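MEM-A1 (Soil metagenome, PDB 6E0S) probably hydrolyses beta-lactam antibiotics with bound zinc, as a subclass B3 metallo-beta-lactamase. Local coordinates at residues Gly35-Val40 against Trp178-Asn183; Leu159-Arg164 against Val174-Arg179. All coordinates share one frame; numbering follows the deposited sequence.

Overall arrangement
Both contacts use strand 174-182, and their centres lie about 13 Å apart. Contact 2 (159-164 with 174-179) pairs this strand with strand 159-165 inside the five-stranded sheet. Contact 1 (35-40 with 178-183) lies further along the same strand. There it meets strand 37-39 of the seven-stranded sheet. One strand thus takes part both in its own sheet and in the interface between the two sheets of the metallo-beta-lactamase fold. Along the chain, 35-40 comes first, then 159-164, and the shared strand comes last. The two contacts have Trp178 and Arg179 in common. Contact 2 is buried, with the side chain of Ser175 about 12 Å from a zinc ion; contact 1 is partly buried.

Contact 1: residues Gly35-Val40 against Trp178-Asn183; sequences GSTYYV and WRATEN
Trp178 and Thr37 meet because chi1 of Trp178 (66°) sets CG between the backbone N and the carbonyl carbon, while chi1 of Thr37 (-70°) puts OG1 anti to its own carbonyl carbon. This is a sheet-to-sheet contact of the metallo-beta-lactamase alpha-beta/beta-alpha sandwich. Strand 37-39 belongs to one sheet and strand 174-182 to the other. Trp178 NE1 donates to Thr37 OG1 at 2.9 Å. The bond is nearly straight, and OG1 lies at the ring edge, almost in the indole plane. The methyl of Thr37 lies against the same edge, with CG2 3.8 Å from Trp178 CZ2. The bond thus gives the buried indole N-H a partner between the sheets. Ala180 CB sits 4.0 Å from Thr37 OG1, and Phe34 also touches Ala180. Val48 and Ile50 of strand 48-50 pack against Thr37.

At the outer end, Gly35 CA comes within 3.2 Å of Thr181 O. Gly35 has a positive phi, a conformation glycine adopts easily. One water accepts from both Ser36 N and Thr181 N and bridges the two backbones. The two oxygens of the Glu182 carboxylate bond to different groups. Its OE1 bonds to Ser255 OG, while Gly35 N donates to OE2 at 2.8 Å, on the anti side and 18° out of the carboxylate plane.

Contact 2: residues Leu159-Arg164 against Val174-Arg179; sequences LAVTAR and VSWTWR
Thr162 and Thr177 form an antiparallel hydrogen-bonded pair, as do Arg164 and Ser175, and the strand axes run at 150° to each other, 4.5 Å apart at their closest. Thr162 N to Thr177 O is a short bond of 2.7 Å, and Arg164 N to Ser175 O is equally short. Between these pairs, Ala163 faces Trp176 in a non-hydrogen-bonded pair. The CA atoms of Val161 and Trp176 add C-H...O contacts to Thr177 O and Thr162 O.

On the face with Ala163, the six-membered ring of Trp176 reaches across the pair, and CZ3 lies 3.5 Å from Ala163 CB. Val174 CG1 sits over one face of this indole, 3.5 Å above its plane and toward the rim. Trp176 NE1 bonds to Asn89 O. Beside this pair, Val161 turns CG1 anti to its backbone N (chi1 -176°), which brings that methyl to Trp176 CB at 3.9 Å. Its CG2 meets Trp178 CB. Ile57 packs on Val161, and Ile59 on Trp176 and Trp178.

The face with the threonines is wetter. Thr162 CB touches Thr177 OG1 at 3.5 Å. One water joins Thr162 OG1, Ala160 O and Thr177 O, and another links Arg164 NH1 to Thr177 OG1.

Ser175 is buried, and its OG bonds to Thr166 OG1 and Asp193 N. The arrangement is a beta hairpin of the metallo-beta-lactamase fold.

Contact 1: residues Gly35-Val40 against Trp178-Asn183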
loop_
_atom_site.group_PDB
_atom_site.type_symbol
_atom_site.label_atom_id
_atom_site.label_comp_id
_atom_site.label_asym_id
_atom_site.label_seq_id
_atom_site.Cartn_x
_atom_site.Cartn_y
_atom_site.Cartn_z
ATOM N N GLY A 35 16.711 -8.871 0.420
ATOM C CA GLY A 35 17.082 -9.005 -0.988
ATOM C C GLY A 35 17.081 -7.637 -1.656
ATOM O O GLY A 35 17.594 -6.655 -1.104
ATOM N N SER A 36 16.434 -7.548 -2.826
ATOM C CA SER A 36 16.385 -6.314 -3.618
ATOM C C SER A 36 15.187 -5.425 -3.262
ATOM O O SER A 36 14.882 -4.471 -4.004
ATOM C CB SER A 36 16.368 -6.642 -5.127
ATOM O OG SER A 36 15.097 -7.098 -5.582
ATOM N N THR A 37 14.540 -5.693 -2.130
ATOM C CA THR A 37 13.359 -4.958 -1.679
ATOM C C THR A 37 13.773 -3.951 -0.617
ATOM O O THR A 37 14.423 -4.314 0.376
ATOM C CB THR A 37 12.300 -5.910 -1.110
ATOM O OG1 THR A 37 11.738 -6.667 -2.182
ATOM C CG2 THR A 37 11.143 -5.130 -0.438
ATOM N N TYR A 38 13.413 -2.681 -0.828
ATOM C CA TYR A 38 13.854 -1.625 0.092
ATOM C C TYR A 38 12.650 -0.842 0.589
ATOM O O TYR A 38 11.697 -0.637 -0.155
ATOM C CB TYR A 38 14.826 -0.659 -0.594
ATOM C CG TYR A 38 16.107 -1.296 -1.079
ATOM C CD1 TYR A 38 16.138 -2.041 -2.258
ATOM C CD2 TYR A 38 17.285 -1.135 -0.370
ATOM C CE1 TYR A 38 17.338 -2.634 -2.704
ATOM C CE2 TYR A 38 18.495 -1.745 -0.803
ATOM C CZ TYR A 38 18.478 -2.489 -1.974
ATOM O OH TYR A 38 19.635 -3.061 -2.411
ATOM N N TYR A 39 12.716 -0.346 1.831
ATOM C CA TYR A 39 11.815 0.727 2.230
ATOM C C TYR A 39 12.349 2.094 1.787
ATOM O O TYR A 39 13.481 2.463 2.116
ATOM C CB TYR A 39 11.629 0.716 3.747
ATOM C CG TYR A 39 10.521 1.625 4.247
ATOM C CD1 TYR A 39 9.201 1.147 4.399
ATOM C CD2 TYR A 39 10.789 2.949 4.593
ATOM C CE1 TYR A 39 8.175 1.982 4.890
ATOM C CE2 TYR A 39 9.768 3.780 5.084
ATOM C CZ TYR A 39 8.476 3.278 5.216
ATOM O OH TYR A 39 7.494 4.093 5.691
ATOM N N VAL A 40 11.509 2.878 1.099
ATOM C CA VAL A 40 11.927 4.211 0.632
ATOM C C VAL A 40 10.877 5.274 0.967
ATOM O O VAL A 40 10.917 6.404 0.446
ATOM C CB VAL A 40 12.222 4.205 -0.883
ATOM C CG1 VAL A 40 13.468 3.395 -1.196
ATOM C CG2 VAL A 40 10.999 3.715 -1.681
ATOM N N TRP A 178 4.918 -10.704 -3.205
ATOM C CA TRP A 178 6.046 -11.142 -4.027
ATOM C C TRP A 178 7.014 -11.889 -3.125
ATOM O O TRP A 178 6.867 -11.908 -1.903
ATOM C CB TRP A 178 6.761 -9.976 -4.748
ATOM C CG TRP A 178 7.475 -8.967 -3.860
ATOM C CD1 TRP A 178 8.825 -8.805 -3.730
ATOM C CD2 TRP A 178 6.876 -7.946 -3.042
ATOM N NE1 TRP A 178 9.103 -7.776 -2.866
ATOM C CE2 TRP A 178 7.924 -7.239 -2.423
ATOM C CE3 TRP A 178 5.553 -7.579 -2.750
ATOM C CZ2 TRP A 178 7.695 -6.181 -1.541
ATOM C CZ3 TRP A 178 5.334 -6.520 -1.871
ATOM C CH2 TRP A 178 6.388 -5.833 -1.292
ATOM N N ARG A 179 7.996 -12.537 -3.736
ATOM C CA ARG A 179 9.045 -13.207 -2.975
ATOM C C ARG A 179 10.354 -12.478 -3.209
ATOM O O ARG A 179 10.652 -12.084 -4.341
ATOM C CB ARG A 179 9.184 -14.685 -3.398
ATOM C CG ARG A 179 7.989 -15.497 -2.949
ATOM C CD ARG A 179 8.272 -17.007 -2.954
ATOM N NE ARG A 179 9.115 -17.427 -1.843
ATOM C CZ ARG A 179 8.674 -17.772 -0.628
ATOM N NH1 ARG A 179 7.385 -17.774 -0.327
ATOM N NH2 ARG A 179 9.540 -18.134 0.289
ATOM N N ALA A 180 11.123 -12.286 -2.134
ATOM C CA ALA A 180 12.459 -11.717 -2.195
ATOM C C ALA A 180 13.436 -12.788 -1.739
ATOM O O ALA A 180 13.048 -13.733 -1.044
ATOM C CB ALA A 180 12.604 -10.442 -1.333
ATOM N N THR A 181 14.697 -12.660 -2.169
ATOM C CA THR A 181 15.711 -13.680 -1.928
ATOM C C THR A 181 17.040 -13.030 -1.586
ATOM O O THR A 181 17.401 -11.988 -2.144
ATOM C CB THR A 181 15.921 -14.624 -3.146
ATOM O OG1 THR A 181 16.324 -13.849 -4.282
ATOM C CG2 THR A 181 14.649 -15.387 -3.496
ATOM N N GLU A 182 17.781 -13.656 -0.677
ATOM C CA GLU A 182 19.129 -13.192 -0.370
ATOM C C GLU A 182 19.863 -14.313 0.333
ATOM O O GLU A 182 19.269 -15.010 1.147
ATOM C CB GLU A 182 19.138 -11.913 0.497
ATOM C CG GLU A 182 18.499 -12.023 1.858
ATOM C CD GLU A 182 18.810 -10.820 2.782
ATOM O OE1 GLU A 182 19.291 -11.026 3.920
ATOM O OE2 GLU A 182 18.531 -9.670 2.392
ATOM N N ASN A 183 21.142 -14.494 -0.002
ATOM C CA ASN A 183 22.023 -15.427 0.723
ATOM C C ASN A 183 21.424 -16.839 0.835
ATOM O O ASN A 183 21.591 -17.532 1.850
ATOM C CB ASN A 183 22.348 -14.863 2.113
ATOM C CG ASN A 183 23.526 -15.569 2.792
ATOM O OD1 ASN A 183 24.385 -16.174 2.137
ATOM N ND2 ASN A 183 23.568 -15.486 4.122
HETATM O O HOH W 1 15.317 -10.198 -3.610
#

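Contact 2: residues Leu159-Arg164 against Val174-Arg179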
loop_
_atom_site.group_PDB
_atom_site.type_symbol
_atom_site.label_atom_id
_atom_site.label_comp_id
_atom_site.label_asym_id
_atom_site.label_seq_id
_atom_site.Cartn_x
_atom_site.Cartn_y
_atom_site.Cartn_z
ATOM N N LEU A 159 11.334 -9.956 -11.334
ATOM C CA LEU A 159 10.343 -9.560 -10.353
ATOM C C LEU A 159 8.966 -10.044 -10.774
ATOM O O LEU A 159 8.605 -9.975 -11.950
ATOM C CB LEU A 159 10.286 -8.042 -10.177
ATOM C CG LEU A 159 11.617 -7.309 -10.035
ATOM C CD1 LEU A 159 11.446 -5.763 -9.903
ATOM C CD2 LEU A 159 12.398 -7.855 -8.862
ATOM N N ALA A 160 8.184 -10.508 -9.805
ATOM C CA ALA A 160 6.821 -10.977 -10.089
ATOM C C ALA A 160 5.989 -10.588 -8.867
ATOM O O ALA A 160 6.129 -11.198 -7.804
ATOM C CB ALA A 160 6.776 -12.491 -10.351
ATOM N N VAL A 161 5.151 -9.561 -9.012
ATOM C CA VAL A 161 4.358 -9.015 -7.909
ATOM C C VAL A 161 2.878 -9.245 -8.213
ATOM O O VAL A 161 2.380 -8.804 -9.251
ATOM C CB VAL A 161 4.646 -7.514 -7.703
ATOM C CG1 VAL A 161 3.881 -6.978 -6.494
ATOM C CG2 VAL A 161 6.147 -7.252 -7.517
ATOM N N THR A 162 2.161 -9.882 -7.287
ATOM C CA THR A 162 0.774 -10.268 -7.517
ATOM C C THR A 162 -0.170 -9.243 -6.903
ATOM O O THR A 162 0.010 -8.845 -5.743
ATOM C CB THR A 162 0.501 -11.643 -6.914
ATOM O OG1 THR A 162 1.352 -12.615 -7.548
ATOM C CG2 THR A 162 -0.955 -12.064 -7.095
ATOM N N ALA A 163 -1.206 -8.862 -7.661
ATOM C CA ALA A 163 -2.267 -8.019 -7.114
ATOM C C ALA A 163 -3.285 -8.863 -6.354
ATOM O O ALA A 163 -3.827 -9.851 -6.887
ATOM C CB ALA A 163 -2.982 -7.236 -8.219
ATOM N N ARG A 164 -3.546 -8.484 -5.106
ATOM C CA ARG A 164 -4.593 -9.120 -4.307
ATOM C C ARG A 164 -5.604 -8.047 -3.930
ATOM O O ARG A 164 -5.338 -7.226 -3.050
ATOM C CB ARG A 164 -4.020 -9.803 -3.058
ATOM C CG ARG A 164 -2.980 -10.894 -3.394
ATOM C CD ARG A 164 -3.623 -12.053 -4.149
ATOM N NE ARG A 164 -4.715 -12.726 -3.416
ATOM C CZ ARG A 164 -4.568 -13.774 -2.599
ATOM N NH1 ARG A 164 -3.365 -14.303 -2.387
ATOM N NH2 ARG A 164 -5.626 -14.303 -1.995
ATOM N N VAL A 174 -5.783 -2.409 -2.975
ATOM C CA VAL A 174 -5.044 -3.595 -3.432
ATOM C C VAL A 174 -3.861 -3.832 -2.502
ATOM O O VAL A 174 -3.118 -2.898 -2.155
ATOM C CB VAL A 174 -4.543 -3.478 -4.894
ATOM C CG1 VAL A 174 -3.714 -4.734 -5.285
ATOM C CG2 VAL A 174 -5.710 -3.246 -5.859
ATOM N N SER A 175 -3.711 -5.078 -2.055
ATOM C CA SER A 175 -2.492 -5.520 -1.390
ATOM C C SER A 175 -1.644 -6.292 -2.403
ATOM O O SER A 175 -2.175 -6.945 -3.297
ATOM C CB SER A 175 -2.814 -6.390 -0.175
ATOM O OG SER A 175 -3.664 -5.663 0.729
ATOM N N TRP A 176 -0.322 -6.230 -2.241
ATOM C CA TRP A 176 0.619 -6.746 -3.228
ATOM C C TRP A 176 1.568 -7.773 -2.615
ATOM O O TRP A 176 2.092 -7.571 -1.510
ATOM C CB TRP A 176 1.414 -5.584 -3.826
ATOM C CG TRP A 176 0.574 -4.557 -4.481
ATOM C CD1 TRP A 176 0.072 -3.405 -3.897
ATOM C CD2 TRP A 176 0.156 -4.538 -5.841
ATOM N NE1 TRP A 176 -0.618 -2.676 -4.842
ATOM C CE2 TRP A 176 -0.571 -3.340 -6.040
ATOM C CE3 TRP A 176 0.333 -5.406 -6.924
ATOM C CZ2 TRP A 176 -1.130 -3.004 -7.278
ATOM C CZ3 TRP A 176 -0.213 -5.069 -8.141
ATOM C CH2 TRP A 176 -0.934 -3.866 -8.310
ATOM N N THR A 177 1.814 -8.879 -3.318
ATOM C CA THR A 177 2.659 -9.932 -2.752
ATOM C C THR A 177 3.754 -10.341 -3.745
ATOM O O THR A 177 3.567 -10.303 -4.967
ATOM C CB THR A 177 1.857 -11.174 -2.336
ATOM O OG1 THR A 177 1.289 -11.772 -3.501
ATOM C CG2 THR A 177 0.712 -10.819 -1.360
ATOM N N TRP A 178 4.918 -10.704 -3.205
ATOM C CA TRP A 178 6.046 -11.142 -4.027
ATOM C C TRP A 178 7.014 -11.889 -3.125
ATOM O O TRP A 178 6.867 -11.908 -1.903
ATOM C CB TRP A 178 6.761 -9.976 -4.748
ATOM C CG TRP A 178 7.475 -8.967 -3.860
ATOM C CD1 TRP A 178 8.825 -8.805 -3.730
ATOM C CD2 TRP A 178 6.876 -7.946 -3.042
ATOM N NE1 TRP A 178 9.103 -7.776 -2.866
ATOM C CE2 TRP A 178 7.924 -7.239 -2.423
ATOM C CE3 TRP A 178 5.553 -7.579 -2.750
ATOM C CZ2 TRP A 178 7.695 -6.181 -1.541
ATOM C CZ3 TRP A 178 5.334 -6.520 -1.871
ATOM C CH2 TRP A 178 6.388 -5.833 -1.292
ATOM N N ARG A 179 7.996 -12.537 -3.736
ATOM C CA ARG A 179 9.045 -13.207 -2.975
ATOM C C ARG A 179 10.354 -12.478 -3.209
ATOM O O ARG A 179 10.652 -12.084 -4.341
ATOM C CB ARG A 179 9.184 -14.685 -3.398
ATOM C CG ARG A 179 7.989 -15.497 -2.949
ATOM C CD ARG A 179 8.272 -17.007 -2.954
ATOM N NE ARG A 179 9.115 -17.427 -1.843
ATOM C CZ ARG A 179 8.674 -17.772 -0.628
ATOM N NH1 ARG A 179 7.385 -17.774 -0.327
ATOM N NH2 ARG A 179 9.540 -18.134 0.289
HETATM O O HOH W 2 7.861 -12.924 -6.617
HETATM O O HOH W 3 3.900 -12.802 -6.963
HETATM O O HOH W 4 9.560 -10.908 -7.308
HETATM O O HOH W 5 -0.808 -13.779 -3.142
#